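Local coordinates for exported protein (Bacteroides fragilis, PDB 3MSW), which is of unknown function but is probably an exported protein and folds as a meandering antiparallel sheet assembled from successive beta-hairpins, at residues Val53-Ala58 against Glu69-Ile74; Leu19-Ile24 against Met40-Tyr45. All coordinates share one frame; numbering follows the deposited sequence.

Contact 1: Val53-Ala58 against Glu69-Ile74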
ATOM      1  N   VAL A  53       5.784  -6.016  -4.535  1.00 22.71           N
ATOM      2  CA  VAL A  53       6.097  -4.605  -4.380  1.00 22.63           C
ATOM      3  C   VAL A  53       5.002  -3.779  -5.058  1.00 27.15           C
ATOM      4  O   VAL A  53       4.775  -3.915  -6.259  1.00 25.85           O
ATOM      5  CB  VAL A  53       7.512  -4.206  -4.887  1.00 26.52           C
ATOM      6  CG1 VAL A  53       7.796  -2.712  -4.610  1.00 26.28           C
ATOM      7  CG2 VAL A  53       8.590  -5.074  -4.259  1.00 26.26           C
ATOM      8  N   LYS A  54       4.326  -2.929  -4.276  1.00 22.68           N
ATOM      9  CA  LYS A  54       3.333  -2.013  -4.789  1.00 22.93           C
ATOM     10  C   LYS A  54       3.929  -0.623  -4.730  1.00 26.35           C
ATOM     11  O   LYS A  54       4.305  -0.173  -3.654  1.00 26.60           O
ATOM     12  CB  LYS A  54       2.062  -2.067  -3.953  1.00 25.29           C
ATOM     13  CG  LYS A  54       1.022  -1.037  -4.412  1.00 25.12           C
ATOM     14  CD  LYS A  54      -0.213  -1.157  -3.529  1.00 32.76           C
ATOM     15  CE  LYS A  54      -0.854   0.153  -3.232  1.00 30.45           C
ATOM     16  NZ  LYS A  54      -2.057  -0.033  -2.381  1.00 43.04           N
ATOM     17  N   SER A  55       4.069   0.035  -5.886  1.00 23.44           N
ATOM     18  CA  SER A  55       4.573   1.399  -5.943  1.00 23.29           C
ATOM     19  C   SER A  55       3.391   2.306  -6.240  1.00 26.80           C
ATOM     20  O   SER A  55       2.625   2.038  -7.165  1.00 27.48           O
ATOM     21  CB  SER A  55       5.644   1.519  -7.026  1.00 26.93           C
ATOM     22  OG  SER A  55       6.745   0.697  -6.676  1.00 31.99           O
ATOM     23  N   THR A  56       3.257   3.406  -5.479  1.00 23.25           N
ATOM     24  CA  THR A  56       2.164   4.362  -5.621  1.00 22.20           C
ATOM     25  C   THR A  56       2.670   5.695  -6.189  1.00 26.06           C
ATOM     26  O   THR A  56       3.691   6.229  -5.737  1.00 24.45           O
ATOM     27  CB  THR A  56       1.515   4.550  -4.223  1.00 29.29           C
ATOM     28  OG1 THR A  56       1.041   3.290  -3.750  1.00 32.14           O
ATOM     29  CG2 THR A  56       0.406   5.538  -4.219  1.00 29.93           C
ATOM     30  N   TYR A  57       1.915   6.254  -7.144  1.00 24.19           N
ATOM     31  CA  TYR A  57       2.236   7.512  -7.814  1.00 24.02           C
ATOM     32  C   TYR A  57       1.054   8.428  -7.687  1.00 28.18           C
ATOM     33  O   TYR A  57      -0.094   7.978  -7.721  1.00 26.31           O
ATOM     34  CB  TYR A  57       2.607   7.303  -9.311  1.00 25.21           C
ATOM     35  CG  TYR A  57       3.772   6.353  -9.479  1.00 25.77           C
ATOM     36  CD1 TYR A  57       5.082   6.821  -9.470  1.00 27.69           C
ATOM     37  CD2 TYR A  57       3.570   4.975  -9.553  1.00 25.75           C
ATOM     38  CE1 TYR A  57       6.163   5.942  -9.505  1.00 28.63           C
ATOM     39  CE2 TYR A  57       4.646   4.089  -9.632  1.00 26.05           C
ATOM     40  CZ  TYR A  57       5.940   4.579  -9.600  1.00 32.02           C
ATOM     41  OH  TYR A  57       7.002   3.714  -9.648  1.00 36.83           O
ATOM     42  N   ALA A  58       1.339   9.722  -7.511  1.00 26.53           N
ATOM     43  CA  ALA A  58       0.299  10.725  -7.392  1.00 25.80           C
ATOM     44  C   ALA A  58       0.418  11.634  -8.622  1.00 29.78           C
ATOM     45  O   ALA A  58       1.533  11.915  -9.088  1.00 27.97           O
ATOM     46  CB  ALA A  58       0.502  11.528  -6.112  1.00 27.03           C
ATOM     47  N   GLU A  69       5.155   8.524  -4.808  1.00 25.81           N
ATOM     48  CA  GLU A  69       4.537   8.875  -3.530  1.00 26.35           C
ATOM     49  C   GLU A  69       4.972   7.909  -2.421  1.00 29.10           C
ATOM     50  O   GLU A  69       5.423   8.344  -1.351  1.00 27.74           O
ATOM     51  CB  GLU A  69       2.998   8.908  -3.669  1.00 27.62           C
ATOM     52  CG  GLU A  69       2.266   9.077  -2.338  1.00 35.61           C
ATOM     53  CD  GLU A  69       0.764   9.271  -2.402  1.00 43.22           C
ATOM     54  OE1 GLU A  69       0.312  10.203  -3.098  1.00 42.48           O
ATOM     55  OE2 GLU A  69       0.044   8.563  -1.667  1.00 51.32           O
ATOM     56  N   SER A  70       4.845   6.594  -2.679  1.00 24.20           N
ATOM     57  CA  SER A  70       5.158   5.610  -1.668  1.00 22.59           C
ATOM     58  C   SER A  70       5.438   4.233  -2.251  1.00 26.36           C
ATOM     59  O   SER A  70       5.233   4.009  -3.439  1.00 22.85           O
ATOM     60  CB  SER A  70       4.010   5.506  -0.663  1.00 25.15           C
ATOM     61  OG  SER A  70       2.853   4.934  -1.240  1.00 29.67           O
ATOM     62  N   ARG A  71       5.889   3.309  -1.381  1.00 23.75           N
ATOM     63  CA  ARG A  71       6.171   1.931  -1.763  1.00 23.69           C
ATOM     64  C   ARG A  71       5.742   0.998  -0.623  1.00 29.70           C
ATOM     65  O   ARG A  71       5.979   1.330   0.539  1.00 28.95           O
ATOM     66  CB  ARG A  71       7.666   1.799  -2.059  1.00 26.83           C
ATOM     67  CG  ARG A  71       8.083   0.398  -2.484  1.00 37.54           C
ATOM     68  CD  ARG A  71       9.369   0.432  -3.257  1.00 39.53           C
ATOM     69  NE  ARG A  71       9.119   0.812  -4.638  1.00 52.61           N
ATOM     70  CZ  ARG A  71      10.069   0.956  -5.551  1.00 68.14           C
ATOM     71  NH1 ARG A  71      11.342   0.733  -5.236  1.00 55.38           N
ATOM     72  NH2 ARG A  71       9.756   1.316  -6.790  1.00 45.07           N
ATOM     73  N   THR A  72       5.064  -0.134  -0.958  1.00 24.81           N
ATOM     74  CA  THR A  72       4.625  -1.138   0.012  1.00 23.88           C
ATOM     75  C   THR A  72       5.238  -2.466  -0.406  1.00 27.72           C
ATOM     76  O   THR A  72       5.063  -2.899  -1.550  1.00 26.76           O
ATOM     77  CB  THR A  72       3.092  -1.216   0.096  1.00 27.44           C
ATOM     78  OG1 THR A  72       2.559   0.067   0.392  1.00 29.45           O
ATOM     79  CG2 THR A  72       2.611  -2.220   1.155  1.00 26.65           C
ATOM     80  N   VAL A  73       5.979  -3.100   0.512  1.00 23.69           N
ATOM     81  CA  VAL A  73       6.623  -4.377   0.258  1.00 21.37           C
ATOM     82  C   VAL A  73       5.921  -5.407   1.102  1.00 26.82           C
ATOM     83  O   VAL A  73       5.903  -5.277   2.329  1.00 25.16           O
ATOM     84  CB  VAL A  73       8.163  -4.338   0.511  1.00 25.11           C
ATOM     85  CG1 VAL A  73       8.792  -5.704   0.229  1.00 25.39           C
ATOM     86  CG2 VAL A  73       8.840  -3.265  -0.346  1.00 25.08           C
ATOM     87  N   ILE A  74       5.328  -6.426   0.456  1.00 24.37           N
ATOM     88  CA  ILE A  74       4.621  -7.507   1.150  1.00 22.96           C
ATOM     89  C   ILE A  74       5.458  -8.765   0.998  1.00 26.27           C
ATOM     90  O   ILE A  74       5.690  -9.224  -0.126  1.00 24.82           O
ATOM     91  CB  ILE A  74       3.161  -7.746   0.628  1.00 25.43           C
ATOM     92  CG1 ILE A  74       2.272  -6.503   0.705  1.00 24.89           C
ATOM     93  CG2 ILE A  74       2.500  -8.905   1.367  1.00 26.81           C
ATOM     94  CD1 ILE A  74       2.146  -5.743  -0.562  1.00 39.31           C
TER
HETATM   95  O   HOH W   1       2.471   2.156  -1.627  1.00 26.25           O
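Val53-Ala58 and Glu69-Ile74 are the paired arms of a beta-hairpin, strands 51-60 and 65-77, in the middle of an antiparallel sheet. Their axes approach to 4.7 Å and run at 168°. Lys54 and Thr72 form a hydrogen-bonded pair, each backbone N giving to the other's O, and Thr56 N donates to Ser70 O. The ladder is disturbed at Thr56 O, which accepts from Glu69 N at 2.9 Å and from Ser70 N at 3.3 Å; two residues thus face one, a classic beta bulge.

On the face with Val53, Ser55 and Val73, the Arg71 side chain bends at chi3 and brings its guanidinium to Ser55. Its NE and NH2 both reach Ser55 OG, each at 3.1 Å and with the hydroxyl oxygen slightly out of the guanidinium plane, a side-on grip on one atom. Ser55 OG stands anti to its carbonyl carbon (chi1 -64°), which puts it at the NE/NH2 edge of the guanidinium, while Val53 CG1 lies obliquely against Arg71 CD and NE.

The other face is polar at its centre. Thr56 CB packs 3.3 Å from Ser70 OG, and one water joins Thr56 OG1, Ser70 OG and Thr72 OG1 by hydrogen bonds of 2.8 to 2.9 Å, tying three hydroxyls across the two strands. Ser70 OG sits between its backbone N and carbonyl carbon (chi1 69°), which sets it near Thr56 CB and within reach of the shared water. At the bulged end Glu69 OE1 comes against Ala58 CB, its charge paired with Lys39 on strand 35-46. Strand 80-89 lies beyond the second arm, where Tyr85 touches Ser70 and Thr72. Cross-strand polar pairs and a bulge within a continuous ladder characterise this antiparallel hairpin, consistent with a single-layer sheet built from beta-hairpin repeats.

Contact 2: Leu19-Ile24 against Met40-Tyr45; sequences LVCREI and MYKYSY
Leu19-Ile24 and Met40-Tyr45 run antiparallel at 171°, with Arg22 and Tyr41 exchanging two backbone hydrogen bonds and Tyr43 N giving a third to Val20 O from above the carbonyl plane. Beyond it a side chain makes the next bond across: the Tyr45 hydroxyl donates to Leu19 O at 2.7 Å, in the carbonyl plane and on a lone pair, with that oxygen at the edge of the tyrosine ring.

Leu19 also meets Tyr43, crossing it obliquely so that CD2 rests 3.6 Å from CE1. CG of Leu19 is anti to the backbone N (chi1 174°), which puts CG 3.8 Å from Tyr43 CE1. Farther along the same face, Tyr41 takes the aliphatic part of Arg22 and the tip of Ile24: CD2 lies 4.0 Å from Arg22 CB, and CE2 is equally far from Ile24 CD1. The Arg22 guanidinium continues to a salt bridge with Asp12 on strand 9-15.

On the opposite face, with Cys21, Lys42 and Met40, Cys21 SG touches both Met40 CG, at 3.6 Å, and Lys42 NZ, at 3.1 Å; Met40 is present as selenomethionine. Lys42 has two modelled conformers, so its ammonium approach is doubtful. In that conformer the charge could polarise the thiol, whereas the tyrosine side combines apolar packing with the Tyr45 hydroxyl bond.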
ATOM      1  N   LEU A  19      -2.979  -8.548 -11.171  1.00 22.33           N
ATOM      2  CA  LEU A  19      -3.136  -7.109 -11.296  1.00 22.93           C
ATOM      3  C   LEU A  19      -1.755  -6.457 -11.340  1.00 25.50           C
ATOM      4  O   LEU A  19      -0.993  -6.561 -10.380  1.00 24.91           O
ATOM      5  CB  LEU A  19      -3.950  -6.592 -10.098  1.00 22.93           C
ATOM      6  CG  LEU A  19      -4.094  -5.082  -9.988  1.00 25.81           C
ATOM      7  CD1 LEU A  19      -4.916  -4.534 -11.121  1.00 26.46           C
ATOM      8  CD2 LEU A  19      -4.713  -4.681  -8.631  1.00 24.59           C
ATOM      9  N   VAL A  20      -1.420  -5.799 -12.454  1.00 21.30           N
ATOM     10  CA  VAL A  20      -0.107  -5.144 -12.581  1.00 20.69           C
ATOM     11  C   VAL A  20      -0.202  -3.611 -12.470  1.00 23.00           C
ATOM     12  O   VAL A  20       0.781  -2.944 -12.164  1.00 21.38           O
ATOM     13  CB  VAL A  20       0.715  -5.612 -13.817  1.00 23.13           C
ATOM     14  CG1 VAL A  20       1.066  -7.099 -13.708  1.00 22.30           C
ATOM     15  CG2 VAL A  20      -0.004  -5.298 -15.138  1.00 22.79           C
ATOM     16  N   CYS A  21      -1.372  -3.061 -12.721  1.00 21.93           N
ATOM     17  CA  CYS A  21      -1.542  -1.609 -12.603  1.00 24.14           C
ATOM     18  C   CYS A  21      -2.948  -1.279 -12.237  1.00 26.08           C
ATOM     19  O   CYS A  21      -3.880  -1.880 -12.766  1.00 27.26           O
ATOM     20  CB  CYS A  21      -1.130  -0.904 -13.901  1.00 27.31           C
ATOM     21  SG  CYS A  21      -1.287   0.898 -13.829  1.00 33.69           S
ATOM     22  N   ARG A  22      -3.124  -0.319 -11.336  1.00 21.73           N
ATOM     23  CA  ARG A  22      -4.454   0.166 -11.011  1.00 22.15           C
ATOM     24  C   ARG A  22      -4.376   1.682 -11.076  1.00 26.00           C
ATOM     25  O   ARG A  22      -3.565   2.286 -10.360  1.00 25.46           O
ATOM     26  CB  ARG A  22      -4.951  -0.287  -9.615  1.00 22.87           C
ATOM     27  CG  ARG A  22      -6.235   0.509  -9.206  1.00 22.63           C
ATOM     28  CD  ARG A  22      -6.907  -0.128  -8.003  1.00 23.81           C
ATOM     29  NE  ARG A  22      -7.331  -1.480  -8.352  1.00 26.77           N
ATOM     30  CZ  ARG A  22      -7.829  -2.357  -7.494  1.00 35.94           C
ATOM     31  NH1 ARG A  22      -7.984  -2.032  -6.221  1.00 32.18           N
ATOM     32  NH2 ARG A  22      -8.165  -3.573  -7.903  1.00 26.22           N
ATOM     33  N   GLU A  23      -5.213   2.294 -11.925  1.00 21.89           N
ATOM     34  CA  GLU A  23      -5.238   3.756 -12.042  1.00 21.99           C
ATOM     35  C   GLU A  23      -6.522   4.306 -11.442  1.00 27.96           C
ATOM     36  O   GLU A  23      -7.596   3.801 -11.741  1.00 26.74           O
ATOM     37  CB  GLU A  23      -5.042   4.200 -13.496  1.00 22.93           C
ATOM     38  CG  GLU A  23      -4.768   5.698 -13.571  1.00 28.21           C
ATOM     39  CD  GLU A  23      -4.383   6.225 -14.942  1.00 42.12           C
ATOM     40  OE1 GLU A  23      -3.916   5.418 -15.776  1.00 33.00           O
ATOM     41  OE2 GLU A  23      -4.559   7.440 -15.188  1.00 40.44           O
ATOM     42  N   ILE A  24      -6.406   5.337 -10.595  1.00 25.98           N
ATOM     43  CA  ILE A  24      -7.533   5.961  -9.900  1.00 26.29           C
ATOM     44  C   ILE A  24      -7.866   7.268 -10.546  1.00 29.12           C
ATOM     45  O   ILE A  24      -6.975   8.094 -10.733  1.00 29.14           O
ATOM     46  CB  ILE A  24      -7.243   6.150  -8.378  1.00 29.49           C
ATOM     47  CG1 ILE A  24      -6.626   4.883  -7.690  1.00 30.00           C
ATOM     48  CG2 ILE A  24      -8.453   6.760  -7.612  1.00 30.79           C
ATOM     49  CD1 ILE A  24      -7.451   3.697  -7.613  1.00 33.87           C
HETATM   50  N   MSE A  40      -1.909   6.220  -9.196  1.00 25.78           N
HETATM   51  CA  MSE A  40      -1.593   4.999  -9.933  1.00 24.20           C
HETATM   52  C   MSE A  40      -0.763   4.037  -9.097  1.00 29.81           C
HETATM   53  O   MSE A  40       0.241   4.431  -8.495  1.00 29.16           O
HETATM   54  CB  MSE A  40      -0.928   5.280 -11.262  1.00 25.82           C
HETATM   55  CG  MSE A  40      -0.699   3.979 -12.075  1.00 30.70           C
HETATM   56 SE   MSE A  40      -0.120   4.496 -13.736  0.75 37.75          SE
HETATM   57  CE  MSE A  40       1.665   5.200 -13.244  1.00 35.11           C
ATOM     58  N   TYR A  41      -1.180   2.764  -9.082  1.00 27.25           N
ATOM     59  CA  TYR A  41      -0.456   1.714  -8.374  1.00 25.22           C
ATOM     60  C   TYR A  41       0.109   0.763  -9.389  1.00 25.23           C
ATOM     61  O   TYR A  41      -0.615   0.316 -10.286  1.00 23.35           O
ATOM     62  CB  TYR A  41      -1.370   0.936  -7.421  1.00 26.85           C
ATOM     63  CG  TYR A  41      -2.220   1.788  -6.503  1.00 30.98           C
ATOM     64  CD1 TYR A  41      -1.651   2.791  -5.725  1.00 33.81           C
ATOM     65  CD2 TYR A  41      -3.574   1.522  -6.333  1.00 32.94           C
ATOM     66  CE1 TYR A  41      -2.421   3.547  -4.839  1.00 36.27           C
ATOM     67  CE2 TYR A  41      -4.359   2.282  -5.459  1.00 34.53           C
ATOM     68  CZ  TYR A  41      -3.776   3.293  -4.714  1.00 41.97           C
ATOM     69  OH  TYR A  41      -4.535   4.046  -3.854  1.00 42.11           O
ATOM     70  N   LYS A  42       1.392   0.449  -9.236  1.00 21.06           N
ATOM     71  CA  LYS A  42       2.106  -0.514 -10.077  0.50 21.09           C
ATOM     72  C   LYS A  42       2.508  -1.688  -9.196  1.00 25.91           C
ATOM     73  O   LYS A  42       3.081  -1.479  -8.130  1.00 26.12           O
ATOM     74  CB  LYS A  42       3.352   0.125 -10.717  0.50 23.42           C
ATOM     75  CG  LYS A  42       3.040   1.269 -11.691  0.50 27.55           C
ATOM     76  CD  LYS A  42       2.565   0.737 -13.046  0.50 32.92           C
ATOM     77  CE  LYS A  42       2.376   1.841 -14.046  0.50 39.22           C
ATOM     78  NZ  LYS A  42       1.454   1.449 -15.141  0.50 50.92           N
ATOM     79  N   TYR A  43       2.200  -2.919  -9.618  1.00 24.24           N
ATOM     80  CA  TYR A  43       2.520  -4.107  -8.822  1.00 23.62           C
ATOM     81  C   TYR A  43       3.602  -4.963  -9.451  1.00 27.11           C
ATOM     82  O   TYR A  43       3.540  -5.272 -10.635  1.00 25.70           O
ATOM     83  CB  TYR A  43       1.258  -4.945  -8.584  1.00 25.17           C
ATOM     84  CG  TYR A  43       0.121  -4.142  -7.986  1.00 25.83           C
ATOM     85  CD1 TYR A  43      -0.717  -3.379  -8.794  1.00 26.78           C
ATOM     86  CD2 TYR A  43      -0.176  -4.221  -6.626  1.00 26.79           C
ATOM     87  CE1 TYR A  43      -1.769  -2.650  -8.258  1.00 29.59           C
ATOM     88  CE2 TYR A  43      -1.251  -3.520  -6.082  1.00 26.77           C
ATOM     89  CZ  TYR A  43      -2.051  -2.745  -6.903  1.00 33.80           C
ATOM     90  OH  TYR A  43      -3.102  -2.033  -6.378  1.00 35.35           O
ATOM     91  N   SER A  44       4.625  -5.292  -8.659  1.00 24.21           N
ATOM     92  CA  SER A  44       5.748  -6.113  -9.084  1.00 24.46           C
ATOM     93  C   SER A  44       5.767  -7.378  -8.194  1.00 27.43           C
ATOM     94  O   SER A  44       5.928  -7.297  -6.969  1.00 25.42           O
ATOM     95  CB  SER A  44       7.035  -5.300  -8.986  1.00 28.95           C
ATOM     96  OG  SER A  44       8.165  -6.155  -9.015  1.00 31.96           O
ATOM     97  N   TYR A  45       5.520  -8.533  -8.812  1.00 22.31           N
ATOM     98  CA  TYR A  45       5.431  -9.826  -8.133  1.00 22.19           C
ATOM     99  C   TYR A  45       6.721 -10.580  -8.280  1.00 26.37           C
ATOM    100  O   TYR A  45       7.412 -10.448  -9.296  1.00 27.14           O
ATOM    101  CB  TYR A  45       4.304 -10.677  -8.770  1.00 22.98           C
ATOM    102  CG  TYR A  45       2.948 -10.032  -8.643  1.00 22.15           C
ATOM    103  CD1 TYR A  45       2.194 -10.172  -7.480  1.00 23.78           C
ATOM    104  CD2 TYR A  45       2.418  -9.272  -9.680  1.00 22.57           C
ATOM    105  CE1 TYR A  45       0.965  -9.533  -7.334  1.00 23.27           C
ATOM    106  CE2 TYR A  45       1.190  -8.628  -9.547  1.00 22.33           C
ATOM    107  CZ  TYR A  45       0.486  -8.729  -8.356  1.00 27.26           C
ATOM    108  OH  TYR A  45      -0.726  -8.103  -8.218  1.00 27.33           O
TER

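From the N terminus, strand 18-27 is followed by strand 35-46, and contact 2 closes their hairpin with 15 residues between its segments, eight of them strand. Strand 51-60 follows next, and after it contact 1 closes a second hairpin with ten residues between its segments, six of them strand. The two closures come in series, neither nested nor crossed. Their shared border is the pairing of strands 35-46 and 51-60, where Val53 N meets Ser44 O and Tyr57 N meets Met40 O in probable hydrogen bonds, while Thr56 packs on Tyr41 and Lys54 on Tyr43. Four consecutive strands are thereby joined edge to edge into one continuous sheet.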